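Rep (Escherichia coli, PDB 3VW4) binds the replication origin of plasmid ColE2-P9 through its DNA-binding domain and unwinds the duplex there, acting as both initiator and primase in plasmid replication. Local coordinates at a contact of chain A with DNA. Numbering follows the deposited sequence.

A contact of chain A with DNA. Residues 22, 26, 79, 82, 86. With nucleotides of chain C; nucleotides of chain B.
Arg86, on helix 76-92, reaches between the two DNA strands where the duplex has come apart: DC18 of chain C is still paired, whereas DT19 of chain C and DA4 and DA5 of chain B are not. Its chain runs extended from CG to NE, passing the DC18 sugar, and NH1 donates a hydrogen bond of 2.7 Å to O2 of the DC18 base from the minor groove. That bond is bent, with O2 lying 34° out of the guanidinium plane. The other nitrogen, NH2, serves both backbones, forming a salt bridge to the DT19 phosphate oxygen OP1 at 3.3 Å and a longer one to OP2 of DA4 at 3.8 Å; this bridging is likely to stabilise the separated strands of the unwound origin. With Arg86 cut back to an alanine, these phosphates of opposite strands would probably lose their shared counter-charge, and the cytosine O2 its donor.

One helical turn earlier, Val82 lies against the unpaired adenine of DA4, its CG2 methyl over the face of the five-membered ring, 3.5 Å from the centroid. CG of Phe79 is anti to the backbone N (chi1 -171°), which brings the ring to the DNA with an edge toward C2' of DA4 and O5' of DA5. The Arg26 guanidinium lies nearly flat over one face of this ring, the planes about 13° apart and NE 3.6 Å above the ring centre, which is likely to hold the group's orientation. Arg26 pairs in charge with the DA5 phosphate, although the modelled separation is too short to be reliable. From helix 7-24, Tyr22 packs its CB against the DA4 sugar. A water joins the Tyr22 carbonyl O to N3 of DA4, and Arg26 NE meets this water at 2.8 Å, in the plane of its guanidinium.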
ATOM      1  N   TYR A  22      -5.210  -6.937   5.055  1.00  9.40           N
ATOM      2  CA  TYR A  22      -4.695  -5.636   5.403  1.00 10.53           C
ATOM      3  C   TYR A  22      -5.085  -4.641   4.318  1.00 11.95           C
ATOM      4  O   TYR A  22      -5.397  -3.472   4.595  1.00 12.13           O
ATOM      5  CB  TYR A  22      -3.180  -5.609   5.605  1.00 11.48           C
ATOM      6  CG  TYR A  22      -2.650  -6.546   6.684  1.00 10.99           C
ATOM      7  CD1 TYR A  22      -3.381  -6.827   7.841  1.00  9.86           C
ATOM      8  CD2 TYR A  22      -1.407  -7.166   6.527  1.00 11.88           C
ATOM      9  CE1 TYR A  22      -2.891  -7.715   8.770  1.00  9.87           C
ATOM     10  CE2 TYR A  22      -0.885  -8.040   7.476  1.00 11.80           C
ATOM     11  CZ  TYR A  22      -1.619  -8.321   8.601  1.00 10.83           C
ATOM     12  OH  TYR A  22      -1.066  -9.203   9.528  1.00 11.01           O
ATOM     13  N   ARG A  26      -9.735  -1.646   3.308  1.00 11.54           N
ATOM     14  CA  ARG A  26      -9.909  -0.340   2.714  1.00 13.12           C
ATOM     15  C   ARG A  26     -10.959  -0.328   1.593  1.00 14.18           C
ATOM     16  O   ARG A  26     -11.321   0.726   1.089  1.00 15.25           O
ATOM     17  CB  ARG A  26      -8.643   0.024   2.033  1.00 14.55           C
ATOM     18  CG  ARG A  26      -7.685   0.812   2.820  1.00 15.02           C
ATOM     19  CD  ARG A  26      -6.674   1.292   1.788  1.00 17.37           C
ATOM     20  NE  ARG A  26      -5.536   0.420   1.846  1.00 17.87           N
ATOM     21  CZ  ARG A  26      -4.769   0.108   0.824  1.00 19.66           C
ATOM     22  NH1 ARG A  26      -5.012   0.598  -0.374  1.00 21.86           N
ATOM     23  NH2 ARG A  26      -3.730  -0.672   1.024  1.00 19.94           N
ATOM     24  N   PHE A  79      -3.991   4.336   7.585  1.00  6.14           N
ATOM     25  CA  PHE A  79      -3.376   4.225   6.266  1.00  5.48           C
ATOM     26  C   PHE A  79      -2.593   5.456   5.933  1.00  5.39           C
ATOM     27  O   PHE A  79      -1.464   5.334   5.485  1.00  5.45           O
ATOM     28  CB  PHE A  79      -4.409   3.972   5.192  1.00  5.01           C
ATOM     29  CG  PHE A  79      -3.847   3.637   3.830  1.00  4.73           C
ATOM     30  CD1 PHE A  79      -2.884   2.664   3.659  1.00  4.68           C
ATOM     31  CD2 PHE A  79      -4.381   4.214   2.677  1.00  4.60           C
ATOM     32  CE1 PHE A  79      -2.396   2.306   2.377  1.00  4.52           C
ATOM     33  CE2 PHE A  79      -3.926   3.837   1.401  1.00  4.47           C
ATOM     34  CZ  PHE A  79      -2.908   2.916   1.254  1.00  4.44           C
ATOM     35  N   VAL A  82       0.882   5.195   7.822  1.00  4.68           N
ATOM     36  CA  VAL A  82       1.789   4.403   7.035  1.00  5.05           C
ATOM     37  C   VAL A  82       2.291   5.102   5.751  1.00  5.46           C
ATOM     38  O   VAL A  82       3.496   5.162   5.456  1.00  5.47           O
ATOM     39  CB  VAL A  82       1.175   3.055   6.648  1.00  5.15           C
ATOM     40  CG1 VAL A  82       2.110   2.230   5.750  1.00  4.94           C
ATOM     41  CG2 VAL A  82       0.729   2.270   7.893  1.00  4.92           C
ATOM     42  N   ARG A  86       6.324   5.942   4.879  1.00  9.68           N
ATOM     43  CA  ARG A  86       6.973   5.504   3.603  1.00 10.03           C
ATOM     44  C   ARG A  86       7.311   6.710   2.713  1.00 10.86           C
ATOM     45  O   ARG A  86       8.416   6.835   2.230  1.00 10.73           O
ATOM     46  CB  ARG A  86       6.083   4.517   2.830  1.00  9.33           C
ATOM     47  CG  ARG A  86       5.575   3.435   3.733  1.00  8.86           C
ATOM     48  CD  ARG A  86       4.808   2.396   2.980  1.00  8.99           C
ATOM     49  NE  ARG A  86       4.524   1.173   3.743  1.00  8.44           N
ATOM     50  CZ  ARG A  86       3.869   0.138   3.216  1.00  8.04           C
ATOM     51  NH1 ARG A  86       3.486   0.238   1.949  1.00  7.79           N
ATOM     52  NH2 ARG A  86       3.623  -0.972   3.937  1.00  7.59           N
TER
ATOM     53  P    DC C  18      11.249   1.235   2.142  1.00 32.68           P
ATOM     54  OP1  DC C  18      12.024   1.349   3.397  1.00 36.80           O
ATOM     55  OP2  DC C  18      11.698   0.357   1.026  1.00 33.75           O
ATOM     56  O5'  DC C  18       9.687   1.101   2.384  1.00 31.08           O
ATOM     57  C5'  DC C  18       9.121   0.282   3.376  1.00 32.82           C
ATOM     58  C4'  DC C  18       7.797  -0.217   2.854  1.00 38.48           C
ATOM     59  O4'  DC C  18       7.324   0.560   1.709  1.00 38.17           O
ATOM     60  C3'  DC C  18       7.886  -1.662   2.365  1.00 40.49           C
ATOM     61  O3'  DC C  18       6.678  -2.330   2.712  1.00 48.08           O
ATOM     62  C2'  DC C  18       7.913  -1.511   0.862  1.00 36.89           C
ATOM     63  C1'  DC C  18       6.920  -0.384   0.730  1.00 34.48           C
ATOM     64  N1   DC C  18       6.946   0.233  -0.594  1.00 31.40           N
ATOM     65  C2   DC C  18       5.798   0.873  -1.055  1.00 33.37           C
ATOM     66  O2   DC C  18       4.847   1.029  -0.278  1.00 35.82           O
ATOM     67  N3   DC C  18       5.773   1.357  -2.318  1.00 33.92           N
ATOM     68  C4   DC C  18       6.819   1.158  -3.128  1.00 33.83           C
ATOM     69  N4   DC C  18       6.757   1.658  -4.363  1.00 32.58           N
ATOM     70  C5   DC C  18       7.986   0.467  -2.693  1.00 29.75           C
ATOM     71  C6   DC C  18       7.997   0.004  -1.439  1.00 30.61           C
ATOM     72  P    DT C  19       6.765  -3.545   3.717  1.00 58.24           P
ATOM     73  OP1  DT C  19       5.635  -3.439   4.689  1.00 61.83           O
ATOM     74  OP2  DT C  19       8.178  -3.585   4.197  1.00 53.48           O
ATOM     75  O5'  DT C  19       6.456  -4.767   2.743  1.00 60.01           O
ATOM     76  C5'  DT C  19       5.445  -4.686   1.726  1.00 60.66           C
ATOM     77  C4'  DT C  19       5.950  -5.381   0.485  1.00 74.45           C
ATOM     78  O4'  DT C  19       7.046  -4.614  -0.048  1.00 77.58           O
ATOM     79  C3'  DT C  19       6.510  -6.789   0.716  1.00 83.69           C
ATOM     80  O3'  DT C  19       5.564  -7.830   0.414  1.00 85.02           O
ATOM     81  C2'  DT C  19       7.718  -6.876  -0.210  1.00 85.17           C
ATOM     82  C1'  DT C  19       7.923  -5.467  -0.762  1.00 80.32           C
ATOM     83  N1   DT C  19       9.287  -4.929  -0.608  1.00 80.53           N
ATOM     84  C2   DT C  19      10.070  -4.787  -1.734  1.00 79.91           C
ATOM     85  O2   DT C  19       9.698  -5.111  -2.852  1.00 67.31           O
ATOM     86  N3   DT C  19      11.313  -4.255  -1.502  1.00 81.71           N
ATOM     87  C4   DT C  19      11.839  -3.858  -0.286  1.00 83.26           C
ATOM     88  O4   DT C  19      12.977  -3.400  -0.233  1.00 91.06           O
ATOM     89  C5   DT C  19      10.965  -4.040   0.854  1.00 80.40           C
ATOM     90  C7   DT C  19      11.454  -3.650   2.214  1.00 80.59           C
ATOM     91  C6   DT C  19       9.749  -4.556   0.637  1.00 76.22           C
TER
ATOM     92  P    DA B   4       1.996  -3.351   6.862  1.00  8.02           P
ATOM     93  OP1  DA B   4       2.693  -4.599   6.427  1.00  7.38           O
ATOM     94  OP2  DA B   4       2.716  -2.174   7.415  1.00  7.84           O
ATOM     95  O5'  DA B   4       1.150  -2.771   5.639  1.00  7.82           O
ATOM     96  C5'  DA B   4       0.266  -3.600   4.899  1.00  7.38           C
ATOM     97  C4'  DA B   4      -0.834  -2.719   4.368  1.00  8.06           C
ATOM     98  O4'  DA B   4      -1.703  -2.208   5.427  1.00  7.25           O
ATOM     99  C3'  DA B   4      -0.335  -1.502   3.594  1.00  8.43           C
ATOM    100  O3'  DA B   4      -1.194  -1.439   2.446  1.00  9.63           O
ATOM    101  C2'  DA B   4      -0.510  -0.365   4.597  1.00  7.91           C
ATOM    102  C1'  DA B   4      -1.711  -0.805   5.426  1.00  7.16           C
ATOM    103  N9   DA B   4      -1.743  -0.392   6.818  1.00  7.23           N
ATOM    104  C8   DA B   4      -0.819  -0.624   7.804  1.00  7.05           C
ATOM    105  N7   DA B   4      -1.195  -0.202   8.991  1.00  6.97           N
ATOM    106  C5   DA B   4      -2.486   0.265   8.786  1.00  6.79           C
ATOM    107  C6   DA B   4      -3.445   0.819   9.654  1.00  6.76           C
ATOM    108  N6   DA B   4      -3.257   0.984  10.964  1.00  6.31           N
ATOM    109  N1   DA B   4      -4.629   1.198   9.123  1.00  7.35           N
ATOM    110  C2   DA B   4      -4.833   1.009   7.813  1.00  7.50           C
ATOM    111  N3   DA B   4      -4.021   0.473   6.901  1.00  7.30           N
ATOM    112  C4   DA B   4      -2.836   0.155   7.452  1.00  7.14           C
ATOM    113  P    DA B   5      -0.778  -1.696   0.919  1.00 10.19           P
ATOM    114  OP1  DA B   5      -1.958  -1.553   0.030  1.00 10.06           O
ATOM    115  OP2  DA B   5      -0.006  -2.935   0.939  1.00 10.97           O
ATOM    116  O5'  DA B   5      -0.094  -0.313   0.621  1.00 11.64           O
ATOM    117  C5'  DA B   5       1.004  -0.288  -0.188  1.00 15.75           C
ATOM    118  C4'  DA B   5       0.616   0.426  -1.446  1.00 18.95           C
ATOM    119  O4'  DA B   5       1.859   0.471  -2.165  1.00 23.51           O
ATOM    120  C3'  DA B   5      -0.328  -0.379  -2.331  1.00 19.66           C
ATOM    121  O3'  DA B   5      -0.859   0.519  -3.302  1.00 20.95           O
ATOM    122  C2'  DA B   5       0.626  -1.311  -3.040  1.00 21.20           C
ATOM    123  C1'  DA B   5       1.717  -0.301  -3.352  1.00 26.53           C
ATOM    124  N9   DA B   5       3.039  -0.819  -3.715  1.00 30.57           N
ATOM    125  C8   DA B   5       3.777  -0.717  -4.881  1.00 31.55           C
ATOM    126  N7   DA B   5       4.954  -1.295  -4.811  1.00 28.74           N
ATOM    127  C5   DA B   5       5.002  -1.784  -3.513  1.00 32.11           C
ATOM    128  C6   DA B   5       5.974  -2.500  -2.816  1.00 34.97           C
ATOM    129  N6   DA B   5       7.141  -2.863  -3.343  1.00 32.52           N
ATOM    130  N1   DA B   5       5.709  -2.830  -1.533  1.00 42.99           N
ATOM    131  C2   DA B   5       4.536  -2.452  -0.997  1.00 33.73           C
ATOM    132  N3   DA B   5       3.547  -1.768  -1.549  1.00 25.54           N
ATOM    133  C4   DA B   5       3.840  -1.474  -2.823  1.00 28.54           C
TER
HETATM  134  O   HOH W   1      -5.300  -0.853   4.327  1.00  9.25           O